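Local coordinates for ornithine aminotransferase (Plasmodium falciparum, PDB 3LG0), which catalyses the pyridoxal-phosphate-dependent transfer of the delta-amino group of ornithine to 2-oxoglutarate, yielding glutamate semialdehyde and glutamate, at residues 99-104 with 305-310; 113-118 with 270-275; 91-96 with 106-111; 36-41 with 393-398; 228-233 with 246-251. All blocks are in the same frame, centred on the assembly; numbering follows the deposited sequence.

Contact 1: residues 99-104 with 305-310; sequences NLFGYD and EALKVL
Helix-helix packing within the large cofactor-binding domain of a fold type I, class III aminotransferase brings L100 and F101, at the end of helix 88-101, against L307 of helix 297-312. The backbones stay well apart, with L100 CA and L307 CA separated by 9.5 Å, and the side chains bridge the gap. Both touches fall on a single methyl. L307 CD1 lies 3.7 Å from L100 CD2, and the same CD1 comes to 3.8 Å from F101 CE2, where it sits at the edge of the phenyl ring, near its plane. L100 has CG anti to the backbone N (chi1 -177°), whereas F101 has CG opposite its carbonyl carbon (chi1 -72°); the two neighbours thereby fold together, and L100 CG covers one face of the ring, offset toward the rim. No hydrogen bond joins the segments. The apolar cluster extends beyond them: L245 touches L100, L239 and L260 touch F101, and Y96 and L97 pack on L307. The side chain of L307 is about 10 Å from that of K262, the lysine expected by similarity to carry the cofactor. After F101 the helix ends at G102, where phi turns positive (77°) and G102 O accepts a hydrogen bond from K254 NZ.

Contact 2: residues 113-118 with 270-275; sequences AEASET and PISAIL
I274 turns CG1 away from its own carbonyl carbon (chi1 -69°) and continues extended, sending CD1 to T118, whose CG2 lies anti to the backbone N. The result is a compact example of alpha/beta packing: helix 112-129 rests on strand 272-276 of the large-domain sheet, the local axes 7.8 Å apart and inclined at 28°. I274 CD1 touches T118 CG2 at 3.8 Å and lies closer still, 3.5 Å, to A115 O, so one methyl fills the groove between a threonine branch and the helix backbone. Two residues earlier on the strand, S272 OG meets A115 CB at 3.8 Å. That hydroxyl is occupied elsewhere, in a hydrogen bond with T111 O at the start of the helix, which ties strand and helix together just beside the alanine. Small residues here allow a near approach, A115 CA and S272 CA being 6.3 Å apart. V257 and L259 also touch I274, while M109 of the adjoining strand 105-109 touches both T118 and S272. T118 also grips its own helix: T118 OG1 donates to E114 O at 2.8 Å, and this oxygen receives T118 N from the opposite face of its carbonyl plane.

Contact 3: residues 91-96 with 106-111; sequences GVCERY and VLMMNT
E94 lays CB and CG, with its CA, against V106 CG1, E94 CB lying 3.7 Å from V106 CG1. The two side chains cross obliquely. Beyond CG the glutamate runs extended, and its carboxylate, though buried, is bridged to the strand by a water: this water donates to E94 OE2 at 2.9 Å and accepts from M108 N at 3.0 Å. The bridge gives a partner to a backbone N-H on the flank of the strand away from its neighbour, since L107 and M109 are the residues that pair with strand 272-276. The second touch is apolar. C93 holds SG anti to its backbone N (chi1 -176°), while M108 is bent at both chi2 and chi3, and the two ends meet with C93 SG 3.8 Å from M108 CE. A300 and V304 of helix 297-312 also press on C93, and A273 lies against both V106 and M108. At the dimer interface, G21 of the second subunit packs on E94, and V106 makes backbone hydrogen bonds to that chain. After a short connection helix 88-101 leads into strand 105-109, the outermost of the sheet within this chain, and packs on it, a layer of the alpha/beta large domain of a class III aminotransferase.

Contact 4: residues 36-41 with 393-398; sequences KGVFVY and KEQLDE
The phenyl ring of F39 and the carboxamide of Q395 stand nearly perpendicular, their planes 86° apart, with Q395 NE2 3.8 Å from F39 CE2. One face of the ring is taken by V38 CG1, which sits over its centre, 3.7 Å above the plane. The rotation of V38 that places CG1 between its backbone N and carbonyl carbon (chi1 76°) sets this methyl there. The rotation of the amide has a reason outside the pair: Q395 OE1 is hydrogen-bonded to T392 N just ahead of the helix, which leaves NE2 on the side of F39, close to CE2. These residues join a beta hairpin to the C-terminal helix 393-412. The hairpin belongs to a mixed sheet, built from strands between 31 and 50 and between 340 and 385, that is separate from the large-domain sheet. Its strands 31-36 and 39-42 are linked by a type II' turn from K36 to F39, with G37 at positive phi, and K36 N donates to F39 O at 2.8 Å. Y49 of the next strand touches V38, meets the F39 ring and packs on Q395, and its hydroxyl is hydrogen-bonded to E398 OE1. F39 also makes a cation-pi interaction with R47. The extended chain of Q395 slides past V38 in the opposite direction, bringing V38 CG1 to 3.9 Å from both Q395 OE1 and NE2.

Contact 5: residues 228-233 with 246-251; sequences VLFVAD and LCTHHY
Apolar contact carries the meeting of A232 and F230 with T248, where strand 229-233 of the central, largely parallel sheet of the large domain is covered by a short 3-10 turn from the connection to strand 257-260. T248 CG2 lies 4.0 Å from A232 CB and, more loosely, 4.5 Å from F230 CZ. The methyl points to the strand because T248 carries CG2 anti to its carbonyl carbon, with OG1 in the crowded position between backbone N and carbonyl carbon (chi1 38°). Polar bonding is kept off the interface and fixes the turn instead. Both carboxylate oxygens of E234, the residue that follows the strand, are engaged: OE1 by C247 N and OE2 by T248 OG1, so the first residues of the turn are pinned to the strand's own end. Within the turn, H250 N donates to C247 O at 2.8 Å, and Y251 N to T248 O at 2.9 Å. On the strand, A232 is backbone hydrogen-bonded to V257, and F230 N is bonded to D256 OD2. Aromatic packing completes the surroundings. F216 of helix 215-226 touches F230 and also meets the Y251 ring, with planes at about 10°, while Y251 OH is hydrogen-bonded to P201 O. C247 O lies 4.1 Å above one face of the Y251 ring, offset toward the rim.

Contacts 1, 2, 3 and 5 are buried and built around the large domain, whereas contact 4, only partly buried, lies across the chain's centre from contacts 2 and 5. Contacts 1 and 3 share helix 88-101 and meet where K308 NZ lies 3.7 Å from Y96 CE1. Contacts 2 and 3 cover neighbouring strands of one sheet, joined by the S272 O to M109 N bond of 2.8 Å. Contact 5 reaches the same sheet farther in and touches contact 1 through F101 and L246. Chemistry follows place: methyl packing dominates contacts 1 and 5, methyls meet helix backbone and a hydroxyl in contact 2, a bridging water enters contact 3 near the second subunit, and an amide meets a ring in contact 4.

Contact 1: residues 99-104 with 305-310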
# COMPACT_ATOMS: atom_id res chain seq x y z
N ASN A 99 -0.13 -15.98 17.88
CA ASN A 99 -0.71 -16.49 19.13
C ASN A 99 -2.20 -16.21 19.22
O ASN A 99 -2.99 -17.11 19.48
CB ASN A 99 0.02 -15.94 20.36
CG ASN A 99 1.44 -16.51 20.51
OD1 ASN A 99 1.76 -17.58 19.97
ND2 ASN A 99 2.30 -15.80 21.25
N LEU A 100 -2.59 -14.96 18.97
CA LEU A 100 -4.00 -14.58 18.99
C LEU A 100 -4.90 -15.43 18.12
O LEU A 100 -5.98 -15.85 18.55
CB LEU A 100 -4.15 -13.11 18.60
CG LEU A 100 -5.56 -12.54 18.65
CD1 LEU A 100 -6.19 -12.72 20.05
CD2 LEU A 100 -5.54 -11.07 18.26
N PHE A 101 -4.47 -15.69 16.88
CA PHE A 101 -5.34 -16.34 15.90
C PHE A 101 -5.08 -17.83 15.78
O PHE A 101 -5.88 -18.56 15.19
CB PHE A 101 -5.22 -15.67 14.53
CG PHE A 101 -5.86 -14.30 14.47
CD1 PHE A 101 -7.22 -14.16 14.23
CD2 PHE A 101 -5.11 -13.16 14.66
CE1 PHE A 101 -7.81 -12.90 14.19
CE2 PHE A 101 -5.68 -11.90 14.62
CZ PHE A 101 -7.05 -11.77 14.38
N GLY A 102 -3.96 -18.28 16.33
CA GLY A 102 -3.62 -19.68 16.32
C GLY A 102 -3.10 -20.19 14.99
O GLY A 102 -3.56 -21.20 14.46
N TYR A 103 -2.12 -19.47 14.43
CA TYR A 103 -1.42 -19.95 13.25
C TYR A 103 0.07 -19.88 13.52
O TYR A 103 0.53 -19.05 14.33
CB TYR A 103 -1.81 -19.13 12.02
CG TYR A 103 -3.21 -19.44 11.54
CD1 TYR A 103 -3.42 -20.37 10.53
CD2 TYR A 103 -4.31 -18.82 12.10
CE1 TYR A 103 -4.71 -20.67 10.09
CE2 TYR A 103 -5.61 -19.10 11.66
CZ TYR A 103 -5.80 -20.04 10.66
OH TYR A 103 -7.07 -20.34 10.23
N ASP A 104 0.83 -20.75 12.85
CA ASP A 104 2.29 -20.78 13.01
C ASP A 104 2.91 -19.44 12.63
O ASP A 104 3.75 -18.92 13.35
CB ASP A 104 2.92 -21.89 12.17
CG ASP A 104 2.53 -23.27 12.63
OD1 ASP A 104 2.23 -23.45 13.81
OD2 ASP A 104 2.52 -24.20 11.80
N GLU A 305 -1.55 -2.64 19.04
CA GLU A 305 -2.40 -1.82 19.87
C GLU A 305 -3.84 -1.78 19.36
O GLU A 305 -4.79 -1.78 20.15
CB GLU A 305 -1.86 -0.39 20.01
CG GLU A 305 -2.72 0.47 20.93
CD GLU A 305 -2.79 -0.09 22.35
OE1 GLU A 305 -1.82 -0.75 22.77
OE2 GLU A 305 -3.81 0.11 23.04
N ALA A 306 -4.02 -1.77 18.04
CA ALA A 306 -5.35 -1.73 17.47
C ALA A 306 -6.16 -2.97 17.84
O ALA A 306 -7.36 -2.88 18.07
CB ALA A 306 -5.28 -1.55 15.94
N LEU A 307 -5.51 -4.13 17.88
CA LEU A 307 -6.20 -5.36 18.21
C LEU A 307 -6.43 -5.44 19.73
O LEU A 307 -7.46 -5.94 20.19
CB LEU A 307 -5.45 -6.60 17.68
CG LEU A 307 -5.46 -6.84 16.16
CD1 LEU A 307 -5.27 -8.30 15.83
CD2 LEU A 307 -6.76 -6.36 15.57
N LYS A 308 -5.46 -4.95 20.50
CA LYS A 308 -5.65 -4.85 21.94
C LYS A 308 -6.88 -4.02 22.28
O LYS A 308 -7.67 -4.39 23.14
CB LYS A 308 -4.42 -4.26 22.62
CG LYS A 308 -3.30 -5.25 22.92
CD LYS A 308 -2.18 -4.55 23.64
CE LYS A 308 -0.83 -5.27 23.50
NZ LYS A 308 -0.86 -6.68 23.98
N VAL A 309 -7.03 -2.88 21.61
CA VAL A 309 -8.20 -2.03 21.82
C VAL A 309 -9.49 -2.78 21.46
O VAL A 309 -10.46 -2.76 22.21
CB VAL A 309 -8.09 -0.71 21.02
CG1 VAL A 309 -9.44 -0.06 20.86
CG2 VAL A 309 -7.12 0.23 21.71
N LEU A 310 -9.50 -3.45 20.32
CA LEU A 310 -10.68 -4.17 19.90
C LEU A 310 -11.11 -5.19 20.97
O LEU A 310 -12.31 -5.38 21.23
CB LEU A 310 -10.40 -4.89 18.59
CG LEU A 310 -11.62 -5.45 17.87
CD1 LEU A 310 -12.20 -4.36 16.99
CD2 LEU A 310 -11.22 -6.66 17.03

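Contact 2: residues 113-118 with 270-275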
# COMPACT_ATOMS: atom_id res chain seq x y z
N ALA A 113 -5.19 -5.37 -1.35
CA ALA A 113 -4.85 -5.87 -2.67
C ALA A 113 -3.52 -6.64 -2.63
O ALA A 113 -3.40 -7.71 -3.23
CB ALA A 113 -4.80 -4.71 -3.68
N GLU A 114 -2.54 -6.11 -1.90
CA GLU A 114 -1.29 -6.85 -1.69
C GLU A 114 -1.55 -8.22 -1.05
O GLU A 114 -0.92 -9.20 -1.40
CB GLU A 114 -0.32 -6.07 -0.82
CG GLU A 114 0.48 -5.01 -1.58
CD GLU A 114 1.27 -4.11 -0.66
OE1 GLU A 114 1.18 -4.28 0.57
OE2 GLU A 114 1.98 -3.22 -1.18
N ALA A 115 -2.48 -8.27 -0.10
CA ALA A 115 -2.74 -9.52 0.60
C ALA A 115 -3.37 -10.56 -0.33
O ALA A 115 -3.02 -11.74 -0.28
CB ALA A 115 -3.60 -9.28 1.80
N SER A 116 -4.31 -10.12 -1.17
CA SER A 116 -4.86 -10.98 -2.22
C SER A 116 -3.77 -11.51 -3.16
O SER A 116 -3.66 -12.71 -3.35
CB SER A 116 -5.95 -10.26 -3.02
OG SER A 116 -6.97 -9.85 -2.14
N GLU A 117 -3.00 -10.61 -3.76
CA GLU A 117 -1.99 -11.02 -4.74
C GLU A 117 -0.97 -11.97 -4.13
O GLU A 117 -0.58 -12.95 -4.74
CB GLU A 117 -1.28 -9.80 -5.35
CG GLU A 117 -2.21 -8.90 -6.15
CD GLU A 117 -2.90 -9.62 -7.32
OE1 GLU A 117 -2.21 -10.37 -8.06
OE2 GLU A 117 -4.12 -9.43 -7.49
N THR A 118 -0.53 -11.66 -2.92
CA THR A 118 0.45 -12.51 -2.25
C THR A 118 -0.16 -13.86 -1.91
O THR A 118 0.51 -14.89 -1.99
CB THR A 118 0.96 -11.84 -0.97
OG1 THR A 118 1.52 -10.57 -1.30
CG2 THR A 118 2.03 -12.73 -0.29
N PRO A 270 -1.96 1.92 6.67
CA PRO A 270 -2.32 0.77 5.81
C PRO A 270 -1.61 -0.53 6.25
O PRO A 270 -0.37 -0.69 6.16
CB PRO A 270 -1.86 1.20 4.41
CG PRO A 270 -1.58 2.67 4.51
CD PRO A 270 -1.15 2.90 5.94
N ILE A 271 -2.39 -1.48 6.74
CA ILE A 271 -1.82 -2.75 7.18
C ILE A 271 -2.68 -3.93 6.75
O ILE A 271 -3.90 -3.88 6.83
CB ILE A 271 -1.68 -2.82 8.72
CG1 ILE A 271 -1.09 -1.52 9.31
CG2 ILE A 271 -0.85 -4.03 9.14
CD1 ILE A 271 -1.02 -1.55 10.82
N SER A 272 -2.04 -5.00 6.31
CA SER A 272 -2.76 -6.22 6.00
C SER A 272 -1.85 -7.38 6.39
O SER A 272 -0.66 -7.18 6.68
CB SER A 272 -3.11 -6.26 4.50
OG SER A 272 -1.94 -6.45 3.75
N ALA A 273 -2.39 -8.59 6.39
CA ALA A 273 -1.63 -9.76 6.83
C ALA A 273 -2.18 -11.07 6.25
O ALA A 273 -3.38 -11.20 6.01
CB ALA A 273 -1.61 -9.85 8.39
N ILE A 274 -1.29 -12.03 6.09
CA ILE A 274 -1.67 -13.38 5.80
C ILE A 274 -1.22 -14.28 6.96
O ILE A 274 -0.07 -14.21 7.41
CB ILE A 274 -1.06 -13.86 4.47
CG1 ILE A 274 -1.71 -13.12 3.30
CG2 ILE A 274 -1.27 -15.34 4.29
CD1 ILE A 274 -0.94 -13.31 1.99
N LEU A 275 -2.12 -15.12 7.45
CA LEU A 275 -1.78 -16.08 8.50
C LEU A 275 -1.90 -17.47 7.93
O LEU A 275 -2.88 -17.79 7.23
CB LEU A 275 -2.73 -15.97 9.68
CG LEU A 275 -2.74 -14.70 10.51
CD1 LEU A 275 -4.17 -14.48 11.02
CD2 LEU A 275 -1.75 -14.80 11.66

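Contact 3: residues 91-96 with 106-111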
# COMPACT_ATOMS: atom_id res chain seq x y z
N GLY A 91 8.71 -8.37 14.91
CA GLY A 91 8.59 -9.65 15.59
C GLY A 91 7.66 -9.68 16.79
O GLY A 91 7.01 -10.69 17.05
N VAL A 92 7.59 -8.58 17.52
CA VAL A 92 6.60 -8.47 18.60
C VAL A 92 5.20 -8.60 17.98
O VAL A 92 4.41 -9.43 18.41
CB VAL A 92 6.72 -7.14 19.35
CG1 VAL A 92 5.69 -7.05 20.46
CG2 VAL A 92 8.14 -6.99 19.91
N CYS A 93 4.91 -7.80 16.95
CA CYS A 93 3.65 -7.94 16.22
C CYS A 93 3.39 -9.38 15.72
O CYS A 93 2.31 -9.92 15.93
CB CYS A 93 3.60 -6.94 15.04
SG CYS A 93 2.03 -6.94 14.13
N GLU A 94 4.38 -10.01 15.09
CA GLU A 94 4.16 -11.34 14.50
C GLU A 94 3.82 -12.39 15.54
O GLU A 94 2.92 -13.22 15.33
CB GLU A 94 5.38 -11.79 13.68
CG GLU A 94 5.68 -10.91 12.49
CD GLU A 94 6.99 -11.28 11.81
OE1 GLU A 94 7.88 -11.84 12.49
OE2 GLU A 94 7.14 -10.99 10.61
N ARG A 95 4.54 -12.34 16.66
CA ARG A 95 4.28 -13.22 17.79
C ARG A 95 2.88 -12.97 18.33
O ARG A 95 2.12 -13.90 18.53
CB ARG A 95 5.31 -12.99 18.90
CG ARG A 95 5.15 -13.89 20.11
CD ARG A 95 6.33 -13.75 21.05
NE ARG A 95 6.51 -12.37 21.50
CZ ARG A 95 7.54 -11.95 22.23
NH1 ARG A 95 8.50 -12.79 22.59
NH2 ARG A 95 7.61 -10.68 22.60
N TYR A 96 2.54 -11.70 18.55
CA TYR A 96 1.20 -11.34 19.01
C TYR A 96 0.09 -11.90 18.11
O TYR A 96 -0.84 -12.54 18.60
CB TYR A 96 1.05 -9.82 19.16
CG TYR A 96 -0.34 -9.43 19.59
CD1 TYR A 96 -0.68 -9.35 20.93
CD2 TYR A 96 -1.33 -9.19 18.64
CE1 TYR A 96 -1.97 -9.02 21.33
CE2 TYR A 96 -2.61 -8.85 19.03
CZ TYR A 96 -2.93 -8.78 20.37
OH TYR A 96 -4.21 -8.45 20.75
N VAL A 106 2.84 -15.46 10.27
CA VAL A 106 2.14 -14.35 9.66
C VAL A 106 3.10 -13.58 8.75
O VAL A 106 4.32 -13.55 8.96
CB VAL A 106 1.52 -13.41 10.74
CG1 VAL A 106 2.60 -12.61 11.43
CG2 VAL A 106 0.48 -12.46 10.10
N LEU A 107 2.52 -12.97 7.72
CA LEU A 107 3.24 -12.14 6.77
C LEU A 107 2.54 -10.79 6.70
O LEU A 107 1.36 -10.73 6.34
CB LEU A 107 3.24 -12.85 5.41
CG LEU A 107 3.61 -12.20 4.07
CD1 LEU A 107 4.61 -11.07 4.20
CD2 LEU A 107 4.13 -13.31 3.15
N MET A 108 3.25 -9.72 7.08
CA MET A 108 2.67 -8.37 7.14
C MET A 108 2.85 -7.63 5.82
O MET A 108 3.94 -7.60 5.27
CB MET A 108 3.30 -7.51 8.25
CG MET A 108 3.26 -8.10 9.64
SD MET A 108 1.60 -8.50 10.22
CE MET A 108 0.94 -6.86 10.53
N MET A 109 1.79 -6.98 5.35
CA MET A 109 1.88 -6.14 4.17
C MET A 109 1.12 -4.82 4.38
O MET A 109 0.70 -4.52 5.49
CB MET A 109 1.34 -6.90 2.97
CG MET A 109 1.07 -8.35 3.33
SD MET A 109 0.88 -9.40 1.90
CE MET A 109 2.39 -8.87 1.07
N ASN A 110 0.94 -4.06 3.32
CA ASN A 110 0.28 -2.77 3.45
C ASN A 110 -1.22 -2.81 3.12
O ASN A 110 -2.05 -2.36 3.91
CB ASN A 110 0.98 -1.74 2.58
CG ASN A 110 2.48 -1.78 2.73
OD1 ASN A 110 3.03 -1.48 3.79
ND2 ASN A 110 3.17 -2.13 1.65
N THR A 111 -1.57 -3.36 1.96
CA THR A 111 -2.95 -3.21 1.48
C THR A 111 -3.69 -4.53 1.34
O THR A 111 -3.09 -5.58 1.29
CB THR A 111 -2.99 -2.47 0.13
OG1 THR A 111 -2.38 -3.29 -0.87
CG2 THR A 111 -2.25 -1.14 0.23
O HOH W 1 5.93 -10.51 8.05

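Contact 4: residues 36-41 with 393-398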
# COMPACT_ATOMS: atom_id res chain seq x y z
N LYS A 36 -14.57 11.08 15.35
CA LYS A 36 -14.35 10.61 16.72
C LYS A 36 -15.40 9.57 17.06
O LYS A 36 -16.60 9.84 16.98
CB LYS A 36 -14.35 11.79 17.70
CG LYS A 36 -14.31 11.39 19.17
CD LYS A 36 -13.15 10.44 19.48
CE LYS A 36 -13.21 9.96 20.93
NZ LYS A 36 -12.44 8.71 21.17
N GLY A 37 -14.94 8.38 17.42
CA GLY A 37 -15.83 7.26 17.66
C GLY A 37 -16.74 7.04 16.46
O GLY A 37 -16.27 6.81 15.34
N VAL A 38 -18.04 7.15 16.69
CA VAL A 38 -18.99 6.77 15.66
C VAL A 38 -19.38 7.97 14.78
O VAL A 38 -20.14 7.85 13.81
CB VAL A 38 -20.22 6.09 16.30
CG1 VAL A 38 -21.11 7.13 16.96
CG2 VAL A 38 -20.99 5.28 15.27
N PHE A 39 -18.83 9.12 15.11
CA PHE A 39 -19.21 10.36 14.45
C PHE A 39 -18.11 11.01 13.60
O PHE A 39 -16.93 10.93 13.92
CB PHE A 39 -19.66 11.40 15.48
CG PHE A 39 -20.95 11.06 16.15
CD1 PHE A 39 -22.11 10.91 15.41
CD2 PHE A 39 -21.01 10.91 17.52
CE1 PHE A 39 -23.30 10.60 16.03
CE2 PHE A 39 -22.20 10.60 18.15
CZ PHE A 39 -23.34 10.44 17.40
N VAL A 40 -18.54 11.68 12.53
CA VAL A 40 -17.67 12.54 11.75
C VAL A 40 -18.31 13.93 11.65
O VAL A 40 -19.52 14.08 11.88
CB VAL A 40 -17.43 11.97 10.34
CG1 VAL A 40 -16.56 10.72 10.43
CG2 VAL A 40 -18.74 11.66 9.66
N TYR A 41 -17.50 14.93 11.31
CA TYR A 41 -17.95 16.32 11.27
C TYR A 41 -17.43 17.01 10.02
O TYR A 41 -16.24 16.88 9.68
CB TYR A 41 -17.44 17.08 12.51
CG TYR A 41 -17.78 16.41 13.81
CD1 TYR A 41 -18.89 16.80 14.56
CD2 TYR A 41 -17.01 15.35 14.28
CE1 TYR A 41 -19.20 16.17 15.74
CE2 TYR A 41 -17.32 14.71 15.45
CZ TYR A 41 -18.42 15.12 16.18
OH TYR A 41 -18.71 14.46 17.37
N LYS A 393 -26.46 0.93 21.88
CA LYS A 393 -27.83 0.61 21.48
C LYS A 393 -28.69 1.87 21.27
O LYS A 393 -29.51 1.92 20.36
CB LYS A 393 -28.51 -0.34 22.47
CG LYS A 393 -29.89 -0.80 21.99
CD LYS A 393 -30.33 -2.10 22.63
CE LYS A 393 -31.76 -2.46 22.23
NZ LYS A 393 -31.93 -2.63 20.75
N GLU A 394 -28.48 2.88 22.10
CA GLU A 394 -29.26 4.12 21.98
C GLU A 394 -28.93 4.79 20.65
O GLU A 394 -29.81 5.30 19.94
CB GLU A 394 -28.96 5.07 23.15
CG GLU A 394 -28.97 4.41 24.53
CD GLU A 394 -27.66 3.71 24.88
OE1 GLU A 394 -27.63 2.45 24.90
OE2 GLU A 394 -26.64 4.41 25.13
N GLN A 395 -27.65 4.77 20.30
CA GLN A 395 -27.24 5.32 19.02
C GLN A 395 -27.84 4.54 17.85
O GLN A 395 -28.29 5.13 16.87
CB GLN A 395 -25.72 5.38 18.96
CG GLN A 395 -25.15 6.55 19.72
CD GLN A 395 -23.68 6.45 19.96
OE1 GLN A 395 -23.08 5.38 19.85
NE2 GLN A 395 -23.07 7.57 20.32
N LEU A 396 -27.88 3.21 17.96
CA LEU A 396 -28.42 2.38 16.88
C LEU A 396 -29.92 2.58 16.73
O LEU A 396 -30.48 2.41 15.65
CB LEU A 396 -28.12 0.90 17.11
CG LEU A 396 -26.79 0.34 16.61
CD1 LEU A 396 -26.70 -1.13 16.96
CD2 LEU A 396 -26.65 0.55 15.12
N ASP A 397 -30.56 2.95 17.84
CA ASP A 397 -31.98 3.25 17.81
C ASP A 397 -32.19 4.54 17.02
O ASP A 397 -33.07 4.63 16.16
CB ASP A 397 -32.54 3.36 19.24
CG ASP A 397 -32.67 2.01 19.94
OD1 ASP A 397 -32.75 0.96 19.25
OD2 ASP A 397 -32.69 1.99 21.19
N GLU A 398 -31.37 5.54 17.31
CA GLU A 398 -31.47 6.80 16.59
C GLU A 398 -31.21 6.57 15.10
O GLU A 398 -31.89 7.15 14.25
CB GLU A 398 -30.46 7.80 17.13
CG GLU A 398 -30.60 9.16 16.48
CD GLU A 398 -29.67 10.17 17.10
OE1 GLU A 398 -29.03 9.83 18.12
OE2 GLU A 398 -29.59 11.30 16.57

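Contact 5: residues 228-233 with 246-251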
# COMPACT_ATOMS: atom_id res chain seq x y z
N VAL A 228 -7.13 -29.33 -0.72
CA VAL A 228 -7.12 -28.00 -1.30
C VAL A 228 -7.06 -26.97 -0.19
O VAL A 228 -7.72 -27.12 0.84
CB VAL A 228 -8.38 -27.76 -2.19
CG1 VAL A 228 -8.65 -26.27 -2.36
CG2 VAL A 228 -8.20 -28.43 -3.54
N LEU A 229 -6.23 -25.94 -0.38
CA LEU A 229 -6.15 -24.87 0.61
C LEU A 229 -7.50 -24.17 0.70
O LEU A 229 -8.04 -23.72 -0.31
CB LEU A 229 -5.03 -23.88 0.25
CG LEU A 229 -3.60 -24.40 0.42
CD1 LEU A 229 -2.56 -23.32 0.10
CD2 LEU A 229 -3.38 -24.93 1.82
N PHE A 230 -8.06 -24.13 1.90
CA PHE A 230 -9.25 -23.37 2.20
C PHE A 230 -8.81 -21.99 2.73
O PHE A 230 -8.44 -21.84 3.90
CB PHE A 230 -10.11 -24.14 3.23
CG PHE A 230 -11.18 -23.32 3.90
CD1 PHE A 230 -11.81 -22.28 3.25
CD2 PHE A 230 -11.59 -23.62 5.19
CE1 PHE A 230 -12.78 -21.53 3.88
CE2 PHE A 230 -12.57 -22.89 5.83
CZ PHE A 230 -13.16 -21.83 5.17
N VAL A 231 -8.81 -21.00 1.83
CA VAL A 231 -8.42 -19.62 2.17
C VAL A 231 -9.61 -18.69 2.45
O VAL A 231 -10.42 -18.43 1.56
CB VAL A 231 -7.59 -18.99 1.05
CG1 VAL A 231 -7.03 -17.65 1.51
CG2 VAL A 231 -6.45 -19.93 0.64
N ALA A 232 -9.68 -18.18 3.67
CA ALA A 232 -10.73 -17.27 4.06
C ALA A 232 -10.26 -15.82 4.00
O ALA A 232 -9.34 -15.42 4.73
CB ALA A 232 -11.21 -17.58 5.48
N ASP A 233 -10.90 -15.03 3.15
CA ASP A 233 -10.65 -13.60 3.06
C ASP A 233 -11.45 -12.87 4.13
O ASP A 233 -12.64 -12.65 3.96
CB ASP A 233 -11.06 -13.07 1.69
CG ASP A 233 -10.77 -11.59 1.52
OD1 ASP A 233 -10.41 -10.92 2.53
OD2 ASP A 233 -10.90 -11.08 0.38
N LEU A 246 -12.86 -13.71 13.95
CA LEU A 246 -12.94 -14.23 12.59
C LEU A 246 -14.37 -14.63 12.32
O LEU A 246 -14.93 -15.42 13.06
CB LEU A 246 -12.05 -15.46 12.43
CG LEU A 246 -10.55 -15.27 12.56
CD1 LEU A 246 -9.86 -16.62 12.57
CD2 LEU A 246 -10.04 -14.40 11.41
N CYS A 247 -14.96 -14.11 11.26
CA CYS A 247 -16.34 -14.47 10.94
C CYS A 247 -16.49 -15.99 10.78
O CYS A 247 -17.54 -16.55 11.11
CB CYS A 247 -16.83 -13.73 9.68
SG CYS A 247 -18.50 -14.14 9.14
N THR A 248 -15.46 -16.66 10.28
CA THR A 248 -15.50 -18.12 10.10
C THR A 248 -15.73 -18.86 11.42
O THR A 248 -16.21 -20.00 11.42
CB THR A 248 -14.20 -18.67 9.44
OG1 THR A 248 -13.07 -17.95 9.94
CG2 THR A 248 -14.26 -18.51 7.94
N HIS A 249 -15.39 -18.23 12.53
CA HIS A 249 -15.66 -18.77 13.86
C HIS A 249 -17.17 -18.94 14.12
O HIS A 249 -17.57 -19.57 15.09
CB HIS A 249 -15.03 -17.88 14.93
CG HIS A 249 -15.05 -18.46 16.31
ND1 HIS A 249 -14.05 -19.28 16.79
CD2 HIS A 249 -15.95 -18.33 17.32
CE1 HIS A 249 -14.33 -19.64 18.03
NE2 HIS A 249 -15.47 -19.07 18.38
N HIS A 250 -18.01 -18.36 13.26
CA HIS A 250 -19.45 -18.53 13.40
C HIS A 250 -19.82 -19.91 12.91
O HIS A 250 -20.79 -20.52 13.38
CB HIS A 250 -20.24 -17.51 12.58
CG HIS A 250 -20.29 -16.14 13.18
ND1 HIS A 250 -20.70 -15.91 14.48
CD2 HIS A 250 -20.00 -14.92 12.66
CE1 HIS A 250 -20.65 -14.61 14.74
NE2 HIS A 250 -20.23 -13.99 13.65
N TYR A 251 -19.06 -20.39 11.93
CA TYR A 251 -19.38 -21.63 11.26
C TYR A 251 -18.57 -22.79 11.85
O TYR A 251 -18.63 -23.91 11.36
CB TYR A 251 -19.13 -21.50 9.76
CG TYR A 251 -19.61 -20.19 9.17
CD1 TYR A 251 -18.81 -19.47 8.29
CD2 TYR A 251 -20.86 -19.68 9.48
CE1 TYR A 251 -19.24 -18.28 7.74
CE2 TYR A 251 -21.31 -18.47 8.93
CZ TYR A 251 -20.48 -17.78 8.07
OH TYR A 251 -20.90 -16.59 7.51